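Local atomic coordinates of ParB-like N-terminal domain-containing protein (Pyrococcus furiosus, PDB entry 1VK1), a protein that is of unknown function but combines a ParB-like N-terminal domain with a region related to L-serine kinase SerK, and so possibly binds ATP. Residues D39-V44 and L77-A82; P53-K58 and P86-D91. One frame throughout, in Å; residues are numbered along the deposited sequence.

Interaction 1: D39-V44 and L77-A82; sequences DFIESV and LQKLGA
Phe40 reaches Leu77 because its CG stands anti to the backbone N (chi1 166°), while Leu77 CG stands anti to its own carbonyl carbon (chi1 -72°). The two side chains cross at about a right angle. CZ of the Phe40 ring touches Leu77 CG at 4.2 Å and lies equally near its CD2; CE2, next to it, has Leu77 N at 3.9 Å, at the ring edge and near the ring plane. One turn further, Val44 and Leu80 meet tip to tip, with Val44 CG1 3.8 Å from Leu80 CD1. The other methyl of Leu80, CD2, lies 4.0 Å from CG2 of Ile41, the two side chains running past each other in opposite directions, so the fork of the leucine serves two residues of helix 34-47. The longer arm of Ile41 goes to a different partner: its CD1 lies 3.8 Å from CD of Lys79, against the aliphatic part of an extended chain that it crosses almost perpendicularly. Helix 71-80 stops here in a Schellman motif, with Gly81 at positive phi (88°) and bonds from Gly81 N to Gln78 O and from Ala82 N to Leu77 O. Phe50 of strand 49-50 touches both Phe40 and Leu77 and so joins the same apolar cluster. With no hydrogen bond across, the fit of side chains, not directed bonds, sets how these two helices of the ParB-like domain sit together here.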
ATOM      1  N   ASP A  39      -2.344  -7.724 -11.686  1.00 11.74           N
ATOM      2  CA  ASP A  39      -1.047  -7.693 -12.316  1.00 12.11           C
ATOM      3  C   ASP A  39      -0.078  -8.710 -11.693  1.00 11.29           C
ATOM      4  O   ASP A  39       0.666  -9.377 -12.424  1.00 12.14           O
ATOM      5  CB  ASP A  39      -0.451  -6.289 -12.261  1.00 14.09           C
ATOM      6  CG  ASP A  39      -1.073  -5.328 -13.274  1.00 16.69           C
ATOM      7  OD1 ASP A  39      -1.907  -5.731 -14.111  1.00 18.03           O
ATOM      8  OD2 ASP A  39      -0.755  -4.137 -13.291  1.00 19.93           O
ATOM      9  N   PHE A  40      -0.064  -8.817 -10.362  1.00 10.25           N
ATOM     10  CA  PHE A  40       0.781  -9.801  -9.713  1.00 10.66           C
ATOM     11  C   PHE A  40       0.402 -11.212 -10.201  1.00 10.00           C
ATOM     12  O   PHE A  40       1.266 -12.026 -10.545  1.00  9.92           O
ATOM     13  CB  PHE A  40       0.699  -9.759  -8.184  1.00 10.59           C
ATOM     14  CG  PHE A  40       1.303 -10.979  -7.557  1.00 10.40           C
ATOM     15  CD1 PHE A  40       2.675 -11.155  -7.535  1.00 11.66           C
ATOM     16  CD2 PHE A  40       0.508 -11.993  -7.086  1.00 10.38           C
ATOM     17  CE1 PHE A  40       3.234 -12.318  -7.016  1.00 12.69           C
ATOM     18  CE2 PHE A  40       1.070 -13.158  -6.578  1.00 11.04           C
ATOM     19  CZ  PHE A  40       2.426 -13.317  -6.571  1.00 11.91           C
ATOM     20  N   ILE A  41      -0.899 -11.516 -10.204  1.00  9.57           N
ATOM     21  CA  ILE A  41      -1.334 -12.860 -10.601  1.00 10.02           C
ATOM     22  C   ILE A  41      -0.901 -13.151 -12.040  1.00 10.36           C
ATOM     23  O   ILE A  41      -0.400 -14.225 -12.334  1.00 11.40           O
ATOM     24  CB  ILE A  41      -2.841 -13.023 -10.409  1.00 10.58           C
ATOM     25  CG1 ILE A  41      -3.177 -13.062  -8.916  1.00 11.39           C
ATOM     26  CG2 ILE A  41      -3.353 -14.276 -11.122  1.00 11.76           C
ATOM     27  CD1 ILE A  41      -4.646 -12.922  -8.617  1.00 12.76           C
ATOM     28  N   GLU A  42      -1.101 -12.187 -12.929  1.00 10.27           N
ATOM     29  CA  GLU A  42      -0.676 -12.342 -14.322  1.00 11.18           C
ATOM     30  C   GLU A  42       0.824 -12.574 -14.443  1.00 11.45           C
ATOM     31  O   GLU A  42       1.262 -13.426 -15.220  1.00 11.75           O
ATOM     32  CB  GLU A  42      -1.103 -11.131 -15.153  1.00 13.36           C
ATOM     33  CG  GLU A  42      -2.581 -11.011 -15.437  1.00 19.86           C
ATOM     34  CD  GLU A  42      -2.890  -9.917 -16.458  1.00 24.23           C
ATOM     35  OE1 GLU A  42      -1.934  -9.270 -16.988  1.00 24.21           O
ATOM     36  OE2 GLU A  42      -4.091  -9.688 -16.732  1.00 29.51           O
ATOM     37  N   SER A  43       1.619 -11.799 -13.704  1.00 10.96           N
ATOM     38  CA  SER A  43       3.075 -11.907 -13.779  1.00 11.44           C
ATOM     39  C   SER A  43       3.605 -13.245 -13.232  1.00 10.44           C
ATOM     40  O   SER A  43       4.466 -13.884 -13.847  1.00 11.36           O
ATOM     41  CB  SER A  43       3.713 -10.739 -13.049  1.00 12.03           C
ATOM     42  OG  SER A  43       3.371  -9.516 -13.675  1.00 16.15           O
ATOM     43  N   VAL A  44       3.128 -13.656 -12.076  1.00 10.03           N
ATOM     44  CA  VAL A  44       3.650 -14.855 -11.456  1.00  9.94           C
ATOM     45  C   VAL A  44       3.254 -16.084 -12.257  1.00 10.46           C
ATOM     46  O   VAL A  44       4.052 -17.005 -12.395  1.00 11.55           O
ATOM     47  CB  VAL A  44       3.295 -14.948  -9.933  1.00 10.98           C
ATOM     48  CG1 VAL A  44       1.843 -15.375  -9.707  1.00 10.61           C
ATOM     49  CG2 VAL A  44       4.220 -15.871  -9.242  1.00 11.87           C
ATOM     50  N   LEU A  77      -1.342 -15.158  -4.235  1.00  9.22           N
ATOM     51  CA  LEU A  77      -1.020 -16.549  -3.999  1.00  9.69           C
ATOM     52  C   LEU A  77      -2.187 -17.292  -3.355  1.00 10.15           C
ATOM     53  O   LEU A  77      -2.463 -18.437  -3.716  1.00 11.32           O
ATOM     54  CB  LEU A  77       0.245 -16.675  -3.146  1.00  9.61           C
ATOM     55  CG  LEU A  77       1.569 -16.326  -3.834  1.00  9.28           C
ATOM     56  CD1 LEU A  77       2.683 -16.403  -2.825  1.00 10.60           C
ATOM     57  CD2 LEU A  77       1.855 -17.182  -5.086  1.00 10.52           C
ATOM     58  N   GLN A  78      -2.852 -16.672  -2.394  1.00 10.17           N
ATOM     59  CA  GLN A  78      -4.022 -17.299  -1.792  1.00 12.80           C
ATOM     60  C   GLN A  78      -5.101 -17.524  -2.836  1.00 12.60           C
ATOM     61  O   GLN A  78      -5.699 -18.608  -2.889  1.00 14.16           O
ATOM     62  CB  GLN A  78      -4.561 -16.501  -0.593  1.00 13.46           C
ATOM     63  CG  GLN A  78      -3.643 -16.640   0.653  1.00 15.11           C
ATOM     64  CD  GLN A  78      -4.341 -16.479   1.952  1.00 17.86           C
ATOM     65  OE1 GLN A  78      -4.093 -17.228   2.918  1.00 17.76           O
ATOM     66  NE2 GLN A  78      -5.163 -15.492   2.026  1.00 17.09           N
ATOM     67  N   LYS A  79      -5.335 -16.536  -3.692  1.00 11.82           N
ATOM     68  CA  LYS A  79      -6.355 -16.664  -4.747  1.00 12.95           C
ATOM     69  C   LYS A  79      -6.017 -17.805  -5.703  1.00 12.76           C
ATOM     70  O   LYS A  79      -6.924 -18.516  -6.184  1.00 14.70           O
ATOM     71  CB  LYS A  79      -6.501 -15.358  -5.497  1.00 13.57           C
ATOM     72  CG  LYS A  79      -7.600 -15.354  -6.511  1.00 17.74           C
ATOM     73  CD  LYS A  79      -7.935 -13.958  -6.921  1.00 19.90           C
ATOM     74  CE  LYS A  79      -8.941 -13.959  -8.055  1.00 22.41           C
ATOM     75  NZ  LYS A  79      -9.370 -12.583  -8.404  1.00 23.67           N
ATOM     76  N   LEU A  80      -4.729 -18.004  -5.975  1.00 12.05           N
ATOM     77  CA  LEU A  80      -4.275 -19.080  -6.858  1.00 12.38           C
ATOM     78  C   LEU A  80      -4.304 -20.462  -6.199  1.00 13.03           C
ATOM     79  O   LEU A  80      -4.114 -21.479  -6.874  1.00 14.78           O
ATOM     80  CB  LEU A  80      -2.858 -18.793  -7.336  1.00 11.97           C
ATOM     81  CG  LEU A  80      -2.746 -17.659  -8.361  1.00 12.52           C
ATOM     82  CD1 LEU A  80      -1.306 -17.217  -8.535  1.00 13.56           C
ATOM     83  CD2 LEU A  80      -3.340 -18.066  -9.697  1.00 14.17           C
ATOM     84  N   GLY A  81      -4.523 -20.511  -4.896  1.00 12.56           N
ATOM     85  CA  GLY A  81      -4.566 -21.764  -4.152  1.00 13.78           C
ATOM     86  C   GLY A  81      -3.225 -22.250  -3.620  1.00 12.89           C
ATOM     87  O   GLY A  81      -3.110 -23.404  -3.243  1.00 14.38           O
ATOM     88  N   ALA A  82      -2.221 -21.369  -3.535  1.00 11.74           N
ATOM     89  CA  ALA A  82      -0.933 -21.743  -3.003  1.00 11.85           C
ATOM     90  C   ALA A  82      -0.999 -21.875  -1.490  1.00 11.13           C
ATOM     91  O   ALA A  82      -1.991 -21.472  -0.867  1.00 13.43           O
ATOM     92  CB  ALA A  82       0.120 -20.724  -3.411  1.00 11.74           C
TER

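Interaction 2: P53-K58 and P86-D91; sequences PMLLAK and PSVILD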
ATOM      1  N   PRO A  53      10.617 -11.637  -1.997  1.00 13.11           N
ATOM      2  CA  PRO A  53      10.145 -12.304  -0.777  1.00 12.79           C
ATOM      3  C   PRO A  53       9.152 -11.439  -0.021  1.00 11.94           C
ATOM      4  O   PRO A  53       9.225 -10.210  -0.071  1.00 13.06           O
ATOM      5  CB  PRO A  53      11.419 -12.490   0.049  1.00 15.74           C
ATOM      6  CG  PRO A  53      12.339 -11.420  -0.426  1.00 17.66           C
ATOM      7  CD  PRO A  53      12.057 -11.295  -1.917  1.00 16.49           C
ATOM      8  N   MET A  54       8.237 -12.078   0.675  1.00 10.19           N
ATOM      9  CA  MET A  54       7.440 -11.382   1.660  1.00 10.20           C
ATOM     10  C   MET A  54       8.359 -10.798   2.709  1.00  9.45           C
ATOM     11  O   MET A  54       9.381 -11.397   3.028  1.00  9.98           O
ATOM     12  CB  MET A  54       6.498 -12.353   2.354  1.00 10.53           C
ATOM     13  CG  MET A  54       5.485 -13.064   1.448  1.00 11.09           C
ATOM     14  SD  MET A  54       4.249 -11.926   0.706  1.00 10.74           S
ATOM     15  CE  MET A  54       3.493 -11.288   2.220  1.00  9.52           C
ATOM     16  N   LEU A  55       7.988  -9.656   3.264  1.00  8.99           N
ATOM     17  CA  LEU A  55       8.599  -9.161   4.506  1.00  9.13           C
ATOM     18  C   LEU A  55       7.568  -9.289   5.594  1.00  7.99           C
ATOM     19  O   LEU A  55       6.443  -8.796   5.441  1.00  8.49           O
ATOM     20  CB  LEU A  55       9.050  -7.690   4.396  1.00 10.79           C
ATOM     21  CG  LEU A  55      10.016  -7.392   3.262  1.00 12.70           C
ATOM     22  CD1 LEU A  55      10.404  -5.894   3.278  1.00 15.76           C
ATOM     23  CD2 LEU A  55      11.235  -8.286   3.303  1.00 15.21           C
ATOM     24  N   LEU A  56       7.949  -9.988   6.673  1.00  8.78           N
ATOM     25  CA  LEU A  56       7.061 -10.317   7.764  1.00  8.91           C
ATOM     26  C   LEU A  56       7.674  -9.938   9.092  1.00  9.84           C
ATOM     27  O   LEU A  56       8.888  -9.839   9.221  1.00 12.22           O
ATOM     28  CB  LEU A  56       6.814 -11.829   7.805  1.00  9.18           C
ATOM     29  CG  LEU A  56       6.224 -12.481   6.554  1.00  9.52           C
ATOM     30  CD1 LEU A  56       6.084 -13.994   6.821  1.00 10.43           C
ATOM     31  CD2 LEU A  56       4.909 -11.890   6.153  1.00  9.53           C
ATOM     32  N   ALA A  57       6.830  -9.797  10.104  1.00  9.16           N
ATOM     33  CA  ALA A  57       7.274  -9.625  11.492  1.00 10.23           C
ATOM     34  C   ALA A  57       6.334 -10.394  12.390  1.00 10.06           C
ATOM     35  O   ALA A  57       5.123 -10.336  12.220  1.00 10.49           O
ATOM     36  CB  ALA A  57       7.282  -8.167  11.885  1.00 11.64           C
ATOM     37  N   LYS A  58       6.862 -11.115  13.354  1.00 10.85           N
ATOM     38  CA  LYS A  58       5.994 -11.879  14.238  1.00 11.30           C
ATOM     39  C   LYS A  58       5.146 -10.938  15.106  1.00 11.00           C
ATOM     40  O   LYS A  58       5.623  -9.934  15.625  1.00 13.64           O
ATOM     41  CB  LYS A  58       6.802 -12.879  15.109  1.00 14.85           C
ATOM     42  CG  LYS A  58       5.900 -13.792  16.012  1.00 17.14           C
ATOM     43  CD  LYS A  58       6.593 -15.067  16.487  1.00 20.41           C
ATOM     44  CE  LYS A  58       6.463 -16.207  15.469  1.00 21.77           C
ATOM     45  NZ  LYS A  58       6.833 -17.514  16.060  1.00 23.07           N
ATOM     46  N   PRO A  86       8.064 -17.663   0.174  1.00  9.81           N
ATOM     47  CA  PRO A  86       9.359 -17.290   0.732  1.00  9.67           C
ATOM     48  C   PRO A  86       9.307 -15.907   1.372  1.00  9.49           C
ATOM     49  O   PRO A  86       8.760 -14.978   0.781  1.00 10.51           O
ATOM     50  CB  PRO A  86      10.278 -17.266  -0.480  1.00 11.38           C
ATOM     51  CG  PRO A  86       9.418 -17.063  -1.640  1.00 13.45           C
ATOM     52  CD  PRO A  86       8.090 -17.707  -1.303  1.00 11.53           C
ATOM     53  N   SER A  87       9.876 -15.811   2.562  1.00  8.98           N
ATOM     54  CA  SER A  87       9.716 -14.677   3.431  1.00  9.72           C
ATOM     55  C   SER A  87      11.013 -14.324   4.159  1.00  9.78           C
ATOM     56  O   SER A  87      11.820 -15.183   4.487  1.00 12.19           O
ATOM     57  CB  SER A  87       8.630 -14.980   4.470  1.00 10.16           C
ATOM     58  OG  SER A  87       7.382 -15.313   3.882  1.00  9.67           O
ATOM     59  N   VAL A  88      11.156 -13.041   4.444  1.00  9.84           N
ATOM     60  CA  VAL A  88      12.207 -12.536   5.311  1.00 11.12           C
ATOM     61  C   VAL A  88      11.512 -12.088   6.578  1.00 10.85           C
ATOM     62  O   VAL A  88      10.571 -11.304   6.514  1.00 11.52           O
ATOM     63  CB  VAL A  88      12.974 -11.373   4.644  1.00 13.80           C
ATOM     64  CG1 VAL A  88      13.978 -10.723   5.629  1.00 15.13           C
ATOM     65  CG2 VAL A  88      13.688 -11.859   3.402  1.00 15.33           C
ATOM     66  N   ILE A  89      11.978 -12.575   7.721  1.00 10.59           N
ATOM     67  CA  ILE A  89      11.398 -12.264   9.015  1.00 12.23           C
ATOM     68  C   ILE A  89      12.218 -11.141   9.680  1.00 12.82           C
ATOM     69  O   ILE A  89      13.419 -11.288   9.876  1.00 14.45           O
ATOM     70  CB  ILE A  89      11.402 -13.513   9.921  1.00 14.15           C
ATOM     71  CG1 ILE A  89      10.861 -14.748   9.188  1.00 17.52           C
ATOM     72  CG2 ILE A  89      10.656 -13.236  11.229  1.00 15.50           C
ATOM     73  CD1 ILE A  89       9.538 -14.605   8.701  1.00 18.29           C
ATOM     74  N   LEU A  90      11.560 -10.037   9.985  1.00 13.36           N
ATOM     75  CA  LEU A  90      12.143  -8.828  10.535  1.00 15.02           C
ATOM     76  C   LEU A  90      11.762  -8.680  12.004  1.00 14.56           C
ATOM     77  O   LEU A  90      10.722  -9.191  12.445  1.00 17.48           O
ATOM     78  CB  LEU A  90      11.535  -7.609   9.798  1.00 16.09           C
ATOM     79  CG  LEU A  90      11.622  -7.530   8.296  1.00 18.44           C
ATOM     80  CD1 LEU A  90      10.838  -6.331   7.781  1.00 18.93           C
ATOM     81  CD2 LEU A  90      13.051  -7.432   7.851  1.00 19.39           C
ATOM     82  N   ASP A  91      12.595  -7.961  12.760  1.00 18.21           N
ATOM     83  CA  ASP A  91      12.182  -7.413  14.047  1.00 20.72           C
ATOM     84  C   ASP A  91      11.576  -6.053  13.731  1.00 18.53           C
ATOM     85  O   ASP A  91      12.294  -5.125  13.395  1.00 20.95           O
ATOM     86  CB  ASP A  91      13.382  -7.275  14.990  1.00 25.29           C
ATOM     87  CG  ASP A  91      13.037  -6.531  16.296  1.00 29.94           C
ATOM     88  OD1 ASP A  91      11.843  -6.148  16.505  1.00 32.22           O
ATOM     89  OD2 ASP A  91      13.904  -6.284  17.164  1.00 33.85           O
TER
HETATM   90  O   HOH W   1       9.633 -11.312  13.942  1.00 18.40           O
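Leu56 and Ser87 meet on one face of a parallel strand pair, and the leucine can be followed outward. Its CB lies 4.0 Å from Ile89 CD1; CG, anti to the carbonyl carbon (chi1 -58°), is thereby placed at the same distance from Ser87 CB; at the tip, CD1 sits 3.5 Å from Ser87 OG and also touches Ile89 CD1. One branch thus bridges two successive residues on the same face of strand 84-90. The hydroxyl it meets has its polar partner in Ala85 O, to which OG is hydrogen-bonded, and Met54 CB packs against it too. On the other face Leu55 and Val88 lie side by side and point the same way, CD2 of the leucine 3.8 Å from CB of the valine, while Leu90 CD1 approaches Leu55 CB.

The backbones form a ladder of four hydrogen bonds: Met54 N to Pro86 O, Val88 N to Met54 O, Leu56 N to Val88 O and Leu90 N to Leu56 O. The first is the most bent, 148° at the hydrogen, whereas the other three are close to straight. Beyond the Leu90 N to Leu56 O bond there is no direct bond: a water accepts from Lys58 N and donates to Leu90 O, 2.8 Å from each. These are the two central strands of a mixed four-stranded sheet, flanked by 19-22 and 65-67; their directions differ by 37°. Directed backbone bonds therefore fix the register, apolar side chains pack on both faces, with the Ser87 hydroxyl among those on the Leu56 face, and water takes over at the Lys58 end.

Both contacts belong to the ParB-like domain, and their segments alternate along the chain: helix 34-47 precedes strand 54-58, and helix 71-80 leads directly into strand 84-90. Their centres are 19 Å apart, with no touch between them. Interaction 2 is the more buried, with eight of its eleven touching residues buried against two of six in interaction 1, and it buries 490 Å² compared with 257 Å². Chemistry follows place: polar main-chain pairing runs through the buried sheet, whereas the partly buried helix pair, 39-44 and 77-82, meets chiefly through apolar side chains. Helix 71-80 connects the two regions, since Arg73 and Trp74 touch Met54 of interaction 2.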